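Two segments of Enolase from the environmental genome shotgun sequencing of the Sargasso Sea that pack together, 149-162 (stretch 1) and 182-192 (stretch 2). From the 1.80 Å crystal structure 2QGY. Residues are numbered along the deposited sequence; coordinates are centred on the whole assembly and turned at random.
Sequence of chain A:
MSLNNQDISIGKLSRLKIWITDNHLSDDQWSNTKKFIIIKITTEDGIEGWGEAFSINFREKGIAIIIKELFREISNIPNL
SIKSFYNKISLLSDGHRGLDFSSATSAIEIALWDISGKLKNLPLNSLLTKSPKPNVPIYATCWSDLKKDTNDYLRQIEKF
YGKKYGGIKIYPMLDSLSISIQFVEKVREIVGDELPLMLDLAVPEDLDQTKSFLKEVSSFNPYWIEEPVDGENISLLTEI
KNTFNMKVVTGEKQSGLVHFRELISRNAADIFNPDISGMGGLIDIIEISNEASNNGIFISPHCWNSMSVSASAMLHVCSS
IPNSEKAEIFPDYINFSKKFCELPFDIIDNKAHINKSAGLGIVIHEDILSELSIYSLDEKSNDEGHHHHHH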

# COMPACT_ATOMS: atom_id res chain seq x y z
N ASP A 149 4.03 4.34 33.29
CA ASP A 149 3.02 3.53 33.95
C ASP A 149 1.66 4.19 33.72
O ASP A 149 1.57 5.34 33.25
N THR A 150 0.60 3.45 34.04
CA THR A 150 -0.77 3.96 34.04
C THR A 150 -0.91 5.32 34.74
O THR A 150 -1.69 6.18 34.28
N ASN A 151 -0.16 5.53 35.83
CA ASN A 151 -0.16 6.80 36.57
C ASN A 151 0.27 7.99 35.76
O ASN A 151 -0.30 9.06 35.88
N ASP A 152 1.32 7.81 34.95
CA ASP A 152 1.79 8.89 34.07
C ASP A 152 0.71 9.27 33.07
O ASP A 152 0.49 10.44 32.81
N TYR A 153 -0.00 8.27 32.55
CA TYR A 153 -1.11 8.55 31.64
C TYR A 153 -2.22 9.32 32.35
O TYR A 153 -2.71 10.32 31.82
N LEU A 154 -2.57 8.90 33.56
CA LEU A 154 -3.61 9.58 34.35
C LEU A 154 -3.35 11.06 34.59
O LEU A 154 -4.27 11.87 34.44
N ARG A 155 -2.12 11.43 34.94
CA ARG A 155 -1.76 12.83 35.16
C ARG A 155 -1.82 13.61 33.84
O ARG A 155 -2.21 14.77 33.81
N GLN A 156 -1.45 12.94 32.74
CA GLN A 156 -1.59 13.55 31.41
C GLN A 156 -3.06 13.71 31.04
O GLN A 156 -3.44 14.68 30.40
N ILE A 157 -3.88 12.74 31.44
CA ILE A 157 -5.32 12.82 31.18
C ILE A 157 -5.98 13.93 32.02
O ILE A 157 -6.88 14.59 31.54
N GLU A 158 -5.51 14.16 33.25
CA GLU A 158 -5.94 15.33 34.04
C GLU A 158 -5.64 16.66 33.33
O GLU A 158 -6.46 17.59 33.36
N LYS A 159 -4.45 16.74 32.73
CA LYS A 159 -4.00 17.92 32.01
C LYS A 159 -4.95 18.20 30.85
O LYS A 159 -5.49 19.28 30.74
N PHE A 160 -5.14 17.21 29.98
CA PHE A 160 -6.10 17.29 28.89
C PHE A 160 -7.52 17.69 29.37
O PHE A 160 -8.18 18.53 28.77
N TYR A 161 -7.99 17.05 30.43
CA TYR A 161 -9.31 17.39 31.00
C TYR A 161 -9.40 18.90 31.27
O TYR A 161 -10.31 19.57 30.78
N GLY A 162 -8.40 19.42 31.98
CA GLY A 162 -8.29 20.86 32.24
C GLY A 162 -8.44 21.75 31.02
O GLY A 162 -8.87 22.90 31.12
N GLN A 182 -9.65 -1.20 34.80
CA GLN A 182 -9.23 -0.28 35.86
C GLN A 182 -8.79 1.05 35.29
O GLN A 182 -9.16 2.12 35.80
N PHE A 183 -8.00 0.98 34.23
CA PHE A 183 -7.56 2.16 33.52
C PHE A 183 -8.74 2.97 32.98
O PHE A 183 -8.78 4.18 33.19
N VAL A 184 -9.70 2.33 32.32
CA VAL A 184 -10.87 3.06 31.79
C VAL A 184 -11.67 3.68 32.94
O VAL A 184 -12.12 4.82 32.84
N GLU A 185 -11.82 2.93 34.03
CA GLU A 185 -12.58 3.40 35.19
C GLU A 185 -11.99 4.66 35.80
O GLU A 185 -12.70 5.66 35.99
N LYS A 186 -10.69 4.62 36.09
CA LYS A 186 -9.95 5.79 36.60
C LYS A 186 -10.03 6.99 35.66
O LYS A 186 -10.20 8.12 36.10
N VAL A 187 -9.96 6.75 34.35
CA VAL A 187 -10.08 7.85 33.40
C VAL A 187 -11.46 8.51 33.49
O VAL A 187 -11.57 9.73 33.55
N ARG A 188 -12.50 7.70 33.49
CA ARG A 188 -13.88 8.18 33.60
C ARG A 188 -14.09 9.00 34.89
O ARG A 188 -14.85 9.97 34.91
N GLU A 189 -13.36 8.65 35.95
CA GLU A 189 -13.43 9.38 37.21
C GLU A 189 -12.80 10.77 37.13
O GLU A 189 -13.26 11.71 37.77
N ILE A 190 -11.73 10.87 36.36
CA ILE A 190 -11.04 12.13 36.14
C ILE A 190 -11.85 13.08 35.28
O ILE A 190 -11.94 14.27 35.57
N VAL A 191 -12.46 12.54 34.22
CA VAL A 191 -13.08 13.36 33.18
C VAL A 191 -14.59 13.54 33.39
O VAL A 191 -15.19 14.46 32.84
N GLY A 192 -15.18 12.67 34.20
CA GLY A 192 -16.60 12.77 34.48
C GLY A 192 -17.41 12.01 33.45
O GLY A 192 -16.86 11.47 32.50

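No hydrogen bond or salt bridge joins these two helices; the 570 Å² they bury, both sides summed, is mostly apolar side-chain packing, with some backbone oxygens among the contacts. The axes approach to 9.7 Å and run in nearly the same direction, their N-to-C vectors 29° apart. Three side chains, Leu 154, Ile 157 and Phe 183, sit as knobs in holes.

Phe 183 is the first. Its CA-to-CB bond points sideways, but chi1 of -178° (t) carries the ring in among Thr 150, Tyr 153, Leu 154 and Ile 157. CD1 of Phe 183 lies 3.5 Å from Thr 150 CG2, and its CZ lies 4.0 Å from Ile 157 CD1. Thr 150, with chi1 m, points toward the partner helix.

Leu 154 (m, t) reciprocates. It too starts sideways, yet Leu 154 CD2 ends 3.9 Å from Lys 186 CB, 4.1 Å from Val 187 CG2, 3.8 Å from Ile 190 CD1 and 4.0 Å from Phe 183 CE1, so one methyl meets four residues. The CA-to-CB bond of Ile 157 points toward the other helix, and the residue is buried. Its chi1 is m, while chi2, at 144°, falls between wells; Ile 157 CD1 reaches Val 187 CG2 at 3.8 Å, and Ile 157 CG2 reaches Val 191 CG1 at 3.9 Å.

Ile 190 (m, t) has the largest covered area, 104 Å². Ile 190 CG2 packs 3.7 Å from Glu 158 CG, a contact with the aliphatic part of the acid. Near the C-terminal ends, Tyr 161 (chi1 167°, t) lays one ring face under Ile 190 O, which is 3.8 Å from Tyr 161 CE1; the same CE1 is 3.5 Å from Val 191 O.

No polar bond crosses between the stretches; the side chains pair within their own stretch or elsewhere in the structure. Arg 155 NH2 donates to Asp 152 OD1 at 2.6 Å in a salt bridge, and Arg 188 NH1 donates to Gly 192 O at 3.0 Å. Asn 151 N gives a weak capping bond to Asp 149 OD2, 3.3 Å.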

# COMPACT_ATOMS: atom_id res chain seq x y z
CB ASP A 149 3.33 3.40 35.46
CG ASP A 149 2.17 2.77 36.24
OD1 ASP A 149 1.66 1.71 35.78
OD2 ASP A 149 1.78 3.32 37.31
CB THR A 150 -1.73 2.90 34.65
OG1 THR A 150 -1.77 1.74 33.80
CG2 THR A 150 -3.13 3.45 34.80
CB ASN A 151 0.72 6.72 37.82
CG ASN A 151 0.14 5.80 38.88
OD1 ASN A 151 -1.08 5.73 39.06
ND2 ASN A 151 1.03 5.11 39.60
CB ASP A 152 3.08 8.48 33.34
CG ASP A 152 4.25 8.23 34.30
OD1 ASP A 152 4.29 8.87 35.38
OD2 ASP A 152 5.12 7.39 33.98
CB TYR A 153 -1.65 7.28 31.00
CG TYR A 153 -0.92 6.92 29.74
CD1 TYR A 153 0.29 6.22 29.79
CD2 TYR A 153 -1.43 7.29 28.49
CE1 TYR A 153 0.97 5.89 28.62
CE2 TYR A 153 -0.75 6.95 27.32
CZ TYR A 153 0.44 6.26 27.39
OH TYR A 153 1.12 5.92 26.24
CB LEU A 154 -3.88 8.84 35.67
CG LEU A 154 -4.39 7.40 35.53
CD1 LEU A 154 -4.36 6.72 36.89
CD2 LEU A 154 -5.78 7.33 34.92
CB ARG A 155 -0.38 12.97 35.81
CG ARG A 155 -0.26 12.36 37.23
CD ARG A 155 1.19 12.33 37.75
NE ARG A 155 2.11 11.59 36.87
CZ ARG A 155 3.02 12.16 36.07
NH1 ARG A 155 3.16 13.48 36.04
NH2 ARG A 155 3.79 11.40 35.30
CB GLN A 156 -0.87 12.72 30.35
CG GLN A 156 -0.77 13.39 28.95
CD GLN A 156 0.21 14.55 28.87
OE1 GLN A 156 0.64 15.10 29.89
NE2 GLN A 156 0.58 14.94 27.65
CB ILE A 157 -6.01 11.41 31.30
CG1 ILE A 157 -5.60 10.54 30.10
CG2 ILE A 157 -7.53 11.53 31.33
CD1 ILE A 157 -5.42 9.10 30.43
CB GLU A 158 -5.24 15.37 35.39
CG GLU A 158 -5.87 14.56 36.48
CD GLU A 158 -4.97 14.51 37.69
OE1 GLU A 158 -4.32 15.55 37.98
OE2 GLU A 158 -4.90 13.42 38.33
CB LYS A 159 -2.56 17.70 31.53
CG LYS A 159 -1.92 18.89 30.83
CD LYS A 159 -0.61 18.51 30.12
CE LYS A 159 0.57 18.32 31.09
NZ LYS A 159 1.83 17.79 30.43
CB PHE A 160 -6.16 15.94 28.14
CG PHE A 160 -4.92 15.62 27.29
CD1 PHE A 160 -3.74 16.36 27.40
CD2 PHE A 160 -4.96 14.58 26.37
CE1 PHE A 160 -2.61 16.05 26.64
CE2 PHE A 160 -3.83 14.26 25.59
CZ PHE A 160 -2.66 15.01 25.72
CB TYR A 161 -9.56 16.55 32.28
CG TYR A 161 -10.73 17.02 33.12
CD1 TYR A 161 -12.04 16.76 32.73
CD2 TYR A 161 -10.52 17.72 34.32
CE1 TYR A 161 -13.12 17.19 33.50
CE2 TYR A 161 -11.60 18.16 35.10
CZ TYR A 161 -12.90 17.88 34.68
OH TYR A 161 -13.98 18.30 35.44
CB GLN A 182 -8.09 -0.86 36.70
CG GLN A 182 -8.54 -1.47 38.00
CD GLN A 182 -9.67 -0.68 38.66
OE1 GLN A 182 -9.47 0.46 39.09
NE2 GLN A 182 -10.86 -1.28 38.71
CB PHE A 183 -6.58 1.77 32.41
CG PHE A 183 -6.05 2.95 31.65
CD1 PHE A 183 -5.58 4.08 32.33
CD2 PHE A 183 -6.03 2.94 30.26
CE1 PHE A 183 -5.09 5.18 31.63
CE2 PHE A 183 -5.54 4.03 29.55
CZ PHE A 183 -5.08 5.16 30.23
CB VAL A 184 -11.78 2.17 30.88
CG1 VAL A 184 -12.93 2.98 30.34
CG2 VAL A 184 -10.99 1.58 29.70
CB GLU A 185 -12.70 2.30 36.24
CG GLU A 185 -13.70 2.65 37.35
CD GLU A 185 -13.82 1.57 38.39
OE1 GLU A 185 -13.21 0.49 38.22
OE2 GLU A 185 -14.54 1.79 39.39
CB LYS A 186 -8.50 5.40 36.88
CG LYS A 186 -8.39 4.39 38.03
CD LYS A 186 -7.17 3.46 37.91
CE LYS A 186 -6.05 3.82 38.89
NZ LYS A 186 -5.19 2.63 39.11
CB VAL A 187 -9.81 7.39 31.92
CG1 VAL A 187 -10.19 8.49 30.97
CG2 VAL A 187 -8.35 6.99 31.74
CB ARG A 188 -14.85 7.00 33.45
CG ARG A 188 -16.34 7.35 33.28
CD ARG A 188 -16.56 8.45 32.28
NE ARG A 188 -16.97 7.95 30.97
CZ ARG A 188 -17.07 8.71 29.88
NH1 ARG A 188 -16.77 10.01 29.93
NH2 ARG A 188 -17.45 8.16 28.74
CB GLU A 189 -12.76 8.58 38.32
CG GLU A 189 -13.22 9.02 39.69
CD GLU A 189 -12.08 9.22 40.66
OE1 GLU A 189 -11.18 8.35 40.72
OE2 GLU A 189 -12.09 10.27 41.36
CB ILE A 190 -9.65 11.88 35.47
CG1 ILE A 190 -8.76 11.03 36.38
CG2 ILE A 190 -8.99 13.20 35.08
CD1 ILE A 190 -7.44 10.63 35.76
CB VAL A 191 -12.76 12.82 31.72
CG1 VAL A 191 -11.25 12.65 31.53
CG2 VAL A 191 -13.49 11.51 31.42